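Local coordinates for protein histone-lysine N-methyltransferase, H3 lysine-9 specific SUVH4 (Arabidopsis thaliana, PDB 4QEO) that methylates histone H3, using S-adenosyl-L-methionine as methyl donor, and binds methylated DNA, so coupling DNA methylation to a silencing histone mark, at residues R389-V394 with E444-A449; S276-P281 with I385-R390; V108-S113 with V126-Q131. All coordinates share one frame; numbering follows the deposited sequence.

Contact 1: R389-V394 with E444-A449; sequences RRTADV and EFCIDA
Backbone hydrogen bonds set the frame. R389 and C446 form an antiparallel hydrogen-bonded pair: R389 N gives to C446 O (2.9 Å), and C446 N returns a bond to R389 O (3.0 Å). The chain then turns after R390, and T391 N reaches E444 O at 2.9 Å, almost straight at 178°, but from above the carbonyl plane. T391 OG1 bonds to P443 O, just before the second segment.

One salt bridge joins side chains. R389 runs extended from CG to NE, and its NE meets D448 OD2 at 2.9 Å. The oxygen lies near the guanidinium plane and uses its anti lone pair; the two flat groups are turned 49° apart. D448 OD1 is held by G450 N.

Apolar contacts lie beside C446. T391 CG2 packs on C446 CB at 3.8 Å, and V394 CG2 on C446 SG at 4.0 Å. At the neighbouring pair, R390 CG approaches F445 CE1 obliquely.

The segments lie in the SET domain, at the end of strand 387-390 and along strand 445-448. Both carboxylate oxygens of D448 are engaged, which probably limits its rotation, and the R389 charge probably favours its ionised form.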
loop_
_atom_site.group_PDB
_atom_site.type_symbol
_atom_site.label_atom_id
_atom_site.label_comp_id
_atom_site.label_asym_id
_atom_site.label_seq_id
_atom_site.Cartn_x
_atom_site.Cartn_y
_atom_site.Cartn_z
ATOM N N ARG A 389 -23.716 -18.135 9.973
ATOM C CA ARG A 389 -25.127 -18.506 9.918
ATOM C C ARG A 389 -25.520 -18.896 8.496
ATOM O O ARG A 389 -24.831 -18.561 7.524
ATOM C CB ARG A 389 -26.021 -17.346 10.384
ATOM C CG ARG A 389 -25.632 -16.707 11.717
ATOM C CD ARG A 389 -26.759 -15.829 12.277
ATOM N NE ARG A 389 -26.383 -15.179 13.533
ATOM C CZ ARG A 389 -26.548 -15.712 14.742
ATOM N NH1 ARG A 389 -27.096 -16.912 14.877
ATOM N NH2 ARG A 389 -26.169 -15.042 15.824
ATOM N N ARG A 390 -26.626 -19.620 8.383
ATOM C CA ARG A 390 -27.250 -19.849 7.088
ATOM C C ARG A 390 -27.889 -18.540 6.648
ATOM O O ARG A 390 -28.516 -17.848 7.453
ATOM C CB ARG A 390 -28.306 -20.947 7.189
ATOM C CG ARG A 390 -28.017 -22.183 6.356
ATOM C CD ARG A 390 -28.663 -23.412 6.985
ATOM N NE ARG A 390 -29.869 -23.079 7.740
ATOM C CZ ARG A 390 -31.109 -23.270 7.300
ATOM N NH1 ARG A 390 -31.317 -23.803 6.102
ATOM N NH2 ARG A 390 -32.143 -22.935 8.061
ATOM N N THR A 391 -27.713 -18.193 5.378
ATOM C CA THR A 391 -28.254 -16.948 4.844
ATOM C C THR A 391 -29.776 -16.883 4.954
ATOM O O THR A 391 -30.328 -15.828 5.259
ATOM C CB THR A 391 -27.833 -16.726 3.382
ATOM O OG1 THR A 391 -28.044 -17.933 2.637
ATOM C CG2 THR A 391 -26.361 -16.337 3.315
ATOM N N ALA A 392 -30.438 -18.014 4.727
ATOM C CA ALA A 392 -31.892 -18.093 4.813
ATOM C C ALA A 392 -32.400 -17.686 6.195
ATOM O O ALA A 392 -33.449 -17.050 6.315
ATOM C CB ALA A 392 -32.360 -19.494 4.469
ATOM N N ASP A 393 -31.645 -18.049 7.230
ATOM C CA ASP A 393 -32.021 -17.756 8.613
ATOM C C ASP A 393 -31.892 -16.279 9.003
ATOM O O ASP A 393 -32.246 -15.897 10.118
ATOM C CB ASP A 393 -31.195 -18.607 9.581
ATOM C CG ASP A 393 -31.311 -20.089 9.297
ATOM O OD1 ASP A 393 -30.365 -20.835 9.626
ATOM O OD2 ASP A 393 -32.349 -20.508 8.743
ATOM N N VAL A 394 -31.376 -15.449 8.105
ATOM C CA VAL A 394 -31.228 -14.032 8.423
ATOM C C VAL A 394 -32.144 -13.144 7.586
ATOM O O VAL A 394 -32.507 -12.044 8.007
ATOM C CB VAL A 394 -29.777 -13.553 8.270
ATOM C CG1 VAL A 394 -29.508 -12.443 9.264
ATOM C CG2 VAL A 394 -28.807 -14.707 8.492
ATOM N N GLU A 444 -25.153 -19.773 0.290
ATOM C CA GLU A 444 -25.805 -20.505 1.368
ATOM C C GLU A 444 -25.452 -19.955 2.740
ATOM O O GLU A 444 -26.267 -19.999 3.665
ATOM C CB GLU A 444 -25.459 -21.994 1.304
ATOM C CG GLU A 444 -26.686 -22.899 1.245
ATOM C CD GLU A 444 -26.375 -24.345 1.582
ATOM O OE1 GLU A 444 -25.686 -25.015 0.782
ATOM O OE2 GLU A 444 -26.823 -24.815 2.650
ATOM N N PHE A 445 -24.238 -19.434 2.869
ATOM C CA PHE A 445 -23.717 -19.108 4.185
ATOM C C PHE A 445 -23.159 -17.693 4.295
ATOM O O PHE A 445 -22.721 -17.089 3.307
ATOM C CB PHE A 445 -22.660 -20.132 4.592
ATOM C CG PHE A 445 -23.132 -21.567 4.532
ATOM C CD1 PHE A 445 -24.020 -22.067 5.477
ATOM C CD2 PHE A 445 -22.657 -22.424 3.549
ATOM C CE1 PHE A 445 -24.440 -23.393 5.431
ATOM C CE2 PHE A 445 -23.068 -23.744 3.496
ATOM C CZ PHE A 445 -23.963 -24.233 4.440
ATOM N N CYS A 446 -23.180 -17.167 5.515
ATOM C CA CYS A 446 -22.679 -15.825 5.765
ATOM C C CYS A 446 -22.065 -15.727 7.150
ATOM O O CYS A 446 -22.268 -16.598 7.995
ATOM C CB CYS A 446 -23.809 -14.806 5.641
ATOM S SG CYS A 446 -25.174 -15.062 6.819
ATOM N N ILE A 447 -21.323 -14.648 7.365
ATOM C CA ILE A 447 -20.695 -14.342 8.633
ATOM C C ILE A 447 -21.405 -13.139 9.226
ATOM O O ILE A 447 -21.332 -12.043 8.680
ATOM C CB ILE A 447 -19.204 -13.980 8.438
ATOM C CG1 ILE A 447 -18.474 -15.094 7.678
ATOM C CG2 ILE A 447 -18.538 -13.709 9.780
ATOM C CD1 ILE A 447 -17.042 -14.726 7.279
ATOM N N ASP A 448 -22.098 -13.354 10.337
ATOM C CA ASP A 448 -22.850 -12.302 11.014
ATOM C C ASP A 448 -22.051 -11.730 12.180
ATOM O O ASP A 448 -21.960 -12.343 13.250
ATOM C CB ASP A 448 -24.199 -12.854 11.495
ATOM C CG ASP A 448 -24.936 -11.908 12.434
ATOM O OD1 ASP A 448 -24.674 -10.681 12.426
ATOM O OD2 ASP A 448 -25.802 -12.410 13.179
ATOM N N ALA A 449 -21.489 -10.546 11.969
ATOM C CA ALA A 449 -20.751 -9.860 13.020
ATOM C C ALA A 449 -21.612 -8.787 13.683
ATOM O O ALA A 449 -21.092 -7.812 14.231
ATOM C CB ALA A 449 -19.471 -9.265 12.470
#

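Contact 2: S276-P281 with I385-R390; sequences SLIIEP and IGVVRR
A parallel strand pair joins the pre-SET region to the SET domain here. Strand 278-279 forms one edge of a four-stranded mixed sheet within the chain, beside strand 387-390; I278 pairs with V387 and I279 with V388.

Three backbone bonds make the ladder. I278 N gives to G386 O at 3.2 Å. I278 O receives V388 N at 2.7 Å, nearly along the C=O axis. E280 N gives to V388 O at 3.1 Å, again close to that axis. I278 thus bonds through both N and O to the residues flanking V387, as parallel pairing requires.

Side chains alternate between the faces. I278 and V387 share one, where I278 CB meets V387 CG2. I279 and V388 share the other, where I279 CG1 nears V388 CB. Near the start of the pair, L277 and I385 cross at about a right angle, and L277 CD2 touches I385 CD1 at 3.8 Å. The same CD2 reaches V388 CG2, so this leucine branch bridges two residues of the neighbouring segment.

E280 bends at chi2 (-51°) and lies alongside R389, pointing the same way. Its CG and CD both sit 3.2 Å from R389 NH1, but the ion pair from OE1 is long, at 3.5 Å. The stronger partner of R389 is D448. V387 CG1 lies over the centre of one face of the R389 guanidinium, 3.7 Å above its plane.

The arrangement is that of a parallel edge strand added to a small beta sheet of the SET fold, supplied from the pre-SET side.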
loop_
_atom_site.group_PDB
_atom_site.type_symbol
_atom_site.label_atom_id
_atom_site.label_comp_id
_atom_site.label_asym_id
_atom_site.label_seq_id
_atom_site.Cartn_x
_atom_site.Cartn_y
_atom_site.Cartn_z
ATOM N N SER A 276 -12.298 -16.047 17.141
ATOM C CA SER A 276 -12.581 -17.267 16.406
ATOM C C SER A 276 -14.032 -17.288 15.953
ATOM O O SER A 276 -14.920 -16.828 16.670
ATOM C CB SER A 276 -12.316 -18.498 17.284
ATOM O OG SER A 276 -10.927 -18.710 17.484
ATOM N N LEU A 277 -14.264 -17.847 14.768
ATOM C CA LEU A 277 -15.609 -18.070 14.262
ATOM C C LEU A 277 -16.464 -18.866 15.243
ATOM O O LEU A 277 -15.975 -19.780 15.914
ATOM C CB LEU A 277 -15.545 -18.835 12.942
ATOM C CG LEU A 277 -14.863 -18.133 11.770
ATOM C CD1 LEU A 277 -14.728 -19.106 10.613
ATOM C CD2 LEU A 277 -15.666 -16.906 11.352
ATOM N N ILE A 278 -17.742 -18.507 15.333
ATOM C CA ILE A 278 -18.721 -19.327 16.034
ATOM C C ILE A 278 -19.647 -19.918 14.975
ATOM O O ILE A 278 -20.127 -19.207 14.102
ATOM C CB ILE A 278 -19.557 -18.505 17.026
ATOM C CG1 ILE A 278 -18.669 -17.939 18.138
ATOM C CG2 ILE A 278 -20.680 -19.360 17.605
ATOM C CD1 ILE A 278 -19.404 -16.974 19.055
ATOM N N ILE A 279 -19.883 -21.219 15.027
ATOM C CA ILE A 279 -20.714 -21.834 14.001
ATOM C C ILE A 279 -22.090 -22.214 14.543
ATOM O O ILE A 279 -22.191 -22.961 15.510
ATOM C CB ILE A 279 -19.999 -23.042 13.375
ATOM C CG1 ILE A 279 -18.714 -22.563 12.686
ATOM C CG2 ILE A 279 -20.913 -23.754 12.399
ATOM C CD1 ILE A 279 -18.004 -23.627 11.909
ATOM N N GLU A 280 -23.145 -21.680 13.926
ATOM C CA GLU A 280 -24.507 -21.957 14.379
ATOM C C GLU A 280 -24.879 -23.426 14.221
ATOM O O GLU A 280 -24.334 -24.108 13.355
ATOM C CB GLU A 280 -25.526 -21.067 13.643
ATOM C CG GLU A 280 -25.665 -19.688 14.243
ATOM C CD GLU A 280 -25.921 -19.721 15.744
ATOM O OE1 GLU A 280 -27.032 -20.125 16.150
ATOM O OE2 GLU A 280 -25.011 -19.344 16.518
ATOM N N PRO A 281 -25.792 -23.916 15.083
ATOM C CA PRO A 281 -26.309 -25.291 15.085
ATOM C C PRO A 281 -26.709 -25.833 13.707
ATOM O O PRO A 281 -26.392 -26.976 13.392
ATOM C CB PRO A 281 -27.556 -25.188 15.971
ATOM C CG PRO A 281 -27.340 -23.973 16.843
ATOM C CD PRO A 281 -26.159 -23.203 16.321
ATOM N N ILE A 385 -14.276 -12.206 11.116
ATOM C CA ILE A 385 -14.799 -13.112 12.145
ATOM C C ILE A 385 -16.169 -12.670 12.687
ATOM O O ILE A 385 -16.414 -11.482 12.913
ATOM C CB ILE A 385 -13.796 -13.233 13.322
ATOM C CG1 ILE A 385 -12.439 -13.758 12.828
ATOM C CG2 ILE A 385 -14.346 -14.136 14.434
ATOM C CD1 ILE A 385 -12.470 -15.190 12.336
ATOM N N GLY A 386 -17.054 -13.637 12.893
ATOM C CA GLY A 386 -18.387 -13.397 13.426
ATOM C C GLY A 386 -19.065 -14.742 13.638
ATOM O O GLY A 386 -18.379 -15.767 13.735
ATOM N N VAL A 387 -20.396 -14.752 13.705
ATOM C CA VAL A 387 -21.144 -16.003 13.813
ATOM C C VAL A 387 -21.550 -16.494 12.431
ATOM O O VAL A 387 -22.314 -15.829 11.741
ATOM C CB VAL A 387 -22.430 -15.844 14.648
ATOM C CG1 VAL A 387 -23.183 -17.180 14.721
ATOM C CG2 VAL A 387 -22.106 -15.353 16.036
ATOM N N VAL A 388 -21.048 -17.656 12.029
ATOM C CA VAL A 388 -21.412 -18.219 10.731
ATOM C C VAL A 388 -22.841 -18.756 10.759
ATOM O O VAL A 388 -23.137 -19.707 11.482
ATOM C CB VAL A 388 -20.480 -19.358 10.316
ATOM C CG1 VAL A 388 -20.918 -19.920 8.974
ATOM C CG2 VAL A 388 -19.037 -18.869 10.250
ATOM N N ARG A 389 -23.716 -18.135 9.973
ATOM C CA ARG A 389 -25.127 -18.506 9.918
ATOM C C ARG A 389 -25.520 -18.896 8.496
ATOM O O ARG A 389 -24.831 -18.561 7.524
ATOM C CB ARG A 389 -26.021 -17.346 10.384
ATOM C CG ARG A 389 -25.632 -16.707 11.717
ATOM C CD ARG A 389 -26.759 -15.829 12.277
ATOM N NE ARG A 389 -26.383 -15.179 13.533
ATOM C CZ ARG A 389 -26.548 -15.712 14.742
ATOM N NH1 ARG A 389 -27.096 -16.912 14.877
ATOM N NH2 ARG A 389 -26.169 -15.042 15.824
ATOM N N ARG A 390 -26.626 -19.620 8.383
ATOM C CA ARG A 390 -27.250 -19.849 7.088
ATOM C C ARG A 390 -27.889 -18.540 6.648
ATOM O O ARG A 390 -28.516 -17.848 7.453
ATOM C CB ARG A 390 -28.306 -20.947 7.189
ATOM C CG ARG A 390 -28.017 -22.183 6.356
ATOM C CD ARG A 390 -28.663 -23.412 6.985
ATOM N NE ARG A 390 -29.869 -23.079 7.740
ATOM C CZ ARG A 390 -31.109 -23.270 7.300
ATOM N NH1 ARG A 390 -31.317 -23.803 6.102
ATOM N NH2 ARG A 390 -32.143 -22.935 8.061
#

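Contact 3: V108-S113 with V126-Q131; sequences VSIVMS and VTYTGQ. With nucleotides of chain B.
In the SRA domain, strands 108-112 and 126-129 cross at 96° and frame the pocket that holds the 5-methylcytosine 5CM7 of chain B. The axes of these short segments come no closer than 9.0 Å, and side chains bridge the gap.

The main bump is the Y128 ring. Its CG is anti to the backbone N (chi1 -171°), which carries the ring toward strand 108-112. I110 meets it tip to tip. I110 CD1 stands 3.6 Å from the ring centroid and only 6° off the normal, a CH-pi contact over the centre of one face. The opposite face receives the base: N4 of 5CM7 of chain B sits 3.3 Å above the ring plane, toward the rim, and the base plane runs nearly parallel to the ring. Y128 is therefore sandwiched between an isoleucine methyl and the amino group of the nucleotide. Y128 OH donates to V111 O at 2.9 Å, from above the carbonyl plane, so the hydroxyl anchors the tip of the ring, while I110 and the base hold its two faces.

M112 closes the flank. Its CG packs obliquely on Y128 CE1, while a bend at chi3 turns CE into the hollow between the two V126 methyls, 3.6 Å from V126 CG1. An alanine in place of Y128 removes the ring and its hydroxyl, and would probably leave the base less firmly held and I110 less well packed.

Polar groups of both segments hold the base and the phosphates of neighbouring nucleotides. S113 N donates to O2 of the base, and S113 OG bonds to OP1 of DA8 of chain B. Q131 NE2 donates to OP1 of DT6 of chain B. On the Watson-Crick side of the base, N4 of 5CM7 of chain B gives a 2.8 Å hydrogen bond to T129 O.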
loop_
_atom_site.group_PDB
_atom_site.type_symbol
_atom_site.label_atom_id
_atom_site.label_comp_id
_atom_site.label_asym_id
_atom_site.label_seq_id
_atom_site.Cartn_x
_atom_site.Cartn_y
_atom_site.Cartn_z
ATOM N N VAL A 108 13.885 17.356 -14.579
ATOM C CA VAL A 108 12.460 17.294 -14.262
ATOM C C VAL A 108 12.170 16.801 -12.850
ATOM O O VAL A 108 11.108 17.086 -12.317
ATOM C CB VAL A 108 11.646 16.440 -15.271
ATOM C CG1 VAL A 108 11.784 17.033 -16.682
ATOM C CG2 VAL A 108 12.059 14.958 -15.229
ATOM N N SER A 109 13.122 16.087 -12.245
ATOM C CA SER A 109 12.887 15.435 -10.948
ATOM C C SER A 109 14.207 15.201 -10.216
ATOM O O SER A 109 15.176 14.690 -10.804
ATOM C CB SER A 109 12.130 14.099 -11.145
ATOM O OG SER A 109 11.969 13.400 -9.913
ATOM N N ILE A 110 14.256 15.591 -8.942
ATOM C CA ILE A 110 15.425 15.281 -8.125
ATOM C C ILE A 110 15.028 14.547 -6.860
ATOM O O ILE A 110 13.907 14.657 -6.398
ATOM C CB ILE A 110 16.258 16.545 -7.743
ATOM C CG1 ILE A 110 15.430 17.465 -6.835
ATOM C CG2 ILE A 110 16.699 17.278 -9.008
ATOM C CD1 ILE A 110 16.223 18.600 -6.219
ATOM N N VAL A 111 15.972 13.805 -6.290
ATOM C CA VAL A 111 15.713 13.116 -5.039
ATOM C C VAL A 111 16.731 13.566 -3.996
ATOM O O VAL A 111 17.940 13.525 -4.240
ATOM C CB VAL A 111 15.837 11.583 -5.224
ATOM C CG1 VAL A 111 15.627 10.872 -3.896
ATOM C CG2 VAL A 111 14.841 11.086 -6.283
ATOM N N MET A 112 16.248 13.985 -2.829
ATOM C CA MET A 112 17.133 14.356 -1.731
ATOM C C MET A 112 17.097 13.261 -0.674
ATOM O O MET A 112 16.066 13.031 -0.036
ATOM C CB MET A 112 16.678 15.680 -1.081
ATOM C CG MET A 112 16.298 16.801 -2.025
ATOM S SD MET A 112 15.442 18.181 -1.176
ATOM C CE MET A 112 16.481 18.374 0.277
ATOM N N SER A 113 18.217 12.581 -0.477
ATOM C CA SER A 113 18.221 11.423 0.406
ATOM C C SER A 113 19.316 11.572 1.429
ATOM O O SER A 113 19.646 10.620 2.123
ATOM C CB SER A 113 18.428 10.147 -0.402
ATOM O OG SER A 113 17.244 9.867 -1.129
ATOM N N VAL A 126 15.875 24.851 -0.357
ATOM C CA VAL A 126 16.840 23.760 -0.349
ATOM C C VAL A 126 18.112 24.203 -1.075
ATOM O O VAL A 126 18.038 24.945 -2.045
ATOM C CB VAL A 126 16.242 22.520 -1.070
ATOM C CG1 VAL A 126 17.292 21.456 -1.311
ATOM C CG2 VAL A 126 15.091 21.932 -0.236
ATOM N N THR A 127 19.272 23.766 -0.585
ATOM C CA THR A 127 20.504 23.906 -1.340
ATOM C C THR A 127 20.926 22.498 -1.736
ATOM O O THR A 127 21.370 21.719 -0.899
ATOM C CB THR A 127 21.602 24.606 -0.516
ATOM O OG1 THR A 127 21.101 25.863 -0.056
ATOM C CG2 THR A 127 22.852 24.880 -1.392
ATOM N N TYR A 128 20.732 22.166 -3.005
ATOM C CA TYR A 128 20.918 20.798 -3.500
ATOM C C TYR A 128 22.244 20.706 -4.249
ATOM O O TYR A 128 22.505 21.489 -5.174
ATOM C CB TYR A 128 19.771 20.459 -4.449
ATOM C CG TYR A 128 19.706 19.009 -4.870
ATOM C CD1 TYR A 128 19.280 18.028 -3.990
ATOM C CD2 TYR A 128 20.054 18.627 -6.158
ATOM C CE1 TYR A 128 19.195 16.681 -4.403
ATOM C CE2 TYR A 128 19.967 17.317 -6.571
ATOM C CZ TYR A 128 19.541 16.346 -5.693
ATOM O OH TYR A 128 19.461 15.043 -6.124
ATOM N N THR A 129 23.096 19.771 -3.835
ATOM C CA THR A 129 24.365 19.605 -4.507
ATOM C C THR A 129 24.160 18.944 -5.859
ATOM O O THR A 129 23.339 18.038 -5.989
ATOM C CB THR A 129 25.322 18.760 -3.675
ATOM O OG1 THR A 129 25.255 19.187 -2.314
ATOM C CG2 THR A 129 26.778 18.898 -4.188
ATOM N N GLY A 130 24.928 19.378 -6.860
ATOM C CA GLY A 130 24.936 18.677 -8.130
ATOM C C GLY A 130 25.441 17.242 -7.995
ATOM O O GLY A 130 25.929 16.835 -6.941
ATOM N N GLN A 131 25.323 16.471 -9.067
ATOM C CA GLN A 131 25.840 15.102 -9.092
ATOM C C GLN A 131 27.340 15.115 -9.435
ATOM O O GLN A 131 27.866 16.074 -10.036
ATOM C CB GLN A 131 25.080 14.271 -10.140
ATOM C CG GLN A 131 25.291 14.765 -11.584
ATOM C CD GLN A 131 24.633 13.878 -12.647
ATOM O OE1 GLN A 131 23.514 14.146 -13.075
ATOM N NE2 GLN A 131 25.339 12.829 -13.089
ATOM N N1 5CM B 7 21.598 12.262 -3.738
ATOM C C2 5CM B 7 21.466 13.167 -2.678
ATOM N N3 5CM B 7 21.753 14.463 -2.809
ATOM C C4 5CM B 7 22.177 14.945 -3.946
ATOM C C5 5CM B 7 22.328 14.019 -5.063
ATOM C C5A 5CM B 7 22.821 14.538 -6.361
ATOM C C6 5CM B 7 22.042 12.691 -4.891
ATOM O O2 5CM B 7 21.058 12.809 -1.612
ATOM N N4 5CM B 7 22.468 16.206 -4.105
ATOM C "C1'" 5CM B 7 21.350 10.857 -3.507
ATOM C "C2'" 5CM B 7 20.524 10.028 -4.476
ATOM C "C3'" 5CM B 7 21.107 8.656 -4.239
ATOM C "C4'" 5CM B 7 22.585 8.963 -4.119
ATOM O "O4'" 5CM B 7 22.623 10.244 -3.538
ATOM O "O3'" 5CM B 7 20.691 8.116 -2.996
ATOM C "C5'" 5CM B 7 23.400 8.869 -5.413
ATOM O "O5'" 5CM B 7 22.944 9.631 -6.500
ATOM P P 5CM B 7 23.885 10.177 -7.617
ATOM O OP1 5CM B 7 23.150 11.147 -8.356
ATOM O OP2 5CM B 7 25.154 10.490 -7.069
ATOM P P DA B 8 19.341 7.426 -2.748
ATOM O OP1 DA B 8 18.229 8.273 -3.041
ATOM O OP2 DA B 8 19.428 6.815 -1.471
ATOM O "O5'" DA B 8 19.201 6.301 -3.845
ATOM C "C5'" DA B 8 19.937 5.099 -3.733
ATOM C "C4'" DA B 8 19.033 3.916 -3.955
ATOM O "O4'" DA B 8 19.827 2.808 -4.388
ATOM C "C3'" DA B 8 18.344 3.430 -2.692
ATOM O "O3'" DA B 8 17.133 2.764 -3.040
ATOM C "C2'" DA B 8 19.408 2.550 -2.070
ATOM C "C1'" DA B 8 20.215 2.043 -3.265
ATOM N N9 DA B 8 21.666 2.130 -3.157
ATOM C C8 DA B 8 22.433 3.076 -2.533
ATOM N N7 DA B 8 23.720 2.887 -2.671
ATOM C C5 DA B 8 23.806 1.748 -3.454
ATOM C C6 DA B 8 24.901 1.027 -3.958
ATOM N N6 DA B 8 26.170 1.366 -3.750
ATOM N N1 DA B 8 24.641 -0.059 -4.708
ATOM C C2 DA B 8 23.369 -0.403 -4.916
ATOM N N3 DA B 8 22.258 0.196 -4.507
ATOM C C4 DA B 8 22.550 1.277 -3.768
ATOM P P DT B 6 28.257 10.717 -11.668
ATOM O OP1 DT B 6 27.788 12.033 -11.928
ATOM O OP2 DT B 6 29.440 10.549 -10.914
ATOM O "O5'" DT B 6 27.156 9.833 -10.971
ATOM C "C5'" DT B 6 25.800 9.937 -11.363
ATOM C "C4'" DT B 6 25.016 8.799 -10.764
ATOM O "O4'" DT B 6 25.445 7.566 -11.366
ATOM C "C3'" DT B 6 25.207 8.626 -9.257
ATOM O "O3'" DT B 6 24.018 8.935 -8.537
ATOM C "C2'" DT B 6 25.620 7.177 -9.103
ATOM C "C1'" DT B 6 25.223 6.561 -10.423
ATOM N N1 DT B 6 26.008 5.375 -10.799
ATOM C C2 DT B 6 25.376 4.361 -11.471
ATOM O O2 DT B 6 24.219 4.422 -11.824
ATOM N N3 DT B 6 26.167 3.277 -11.745
ATOM C C4 DT B 6 27.490 3.103 -11.399
ATOM O O4 DT B 6 28.064 2.072 -11.700
ATOM C C5 DT B 6 28.087 4.200 -10.682
ATOM C C7 DT B 6 29.519 4.104 -10.266
ATOM C C6 DT B 6 27.326 5.270 -10.424
#

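Contacts 1 and 2 are neighbours in one sheet, with centres about 8 Å apart. They share R389 and R390, and strand 387-390 runs between strands 278-279 and 445-448. D448 N lies 2.9 Å from V387 O, a probable hydrogen bond that ties the two. This sheet lies near the cofactor site: the D448 side chain is about 11 Å from the bound S-adenosyl-L-homocysteine and about 5 Å from the side chain of Y402, a predicted cofactor-binding residue. Contact 3 stands apart, its centre about 58 Å from that of contact 1 and about 56 Å from that of contact 2, across the chain's centre. It serves DNA reading, while the other two belong to the catalytic half.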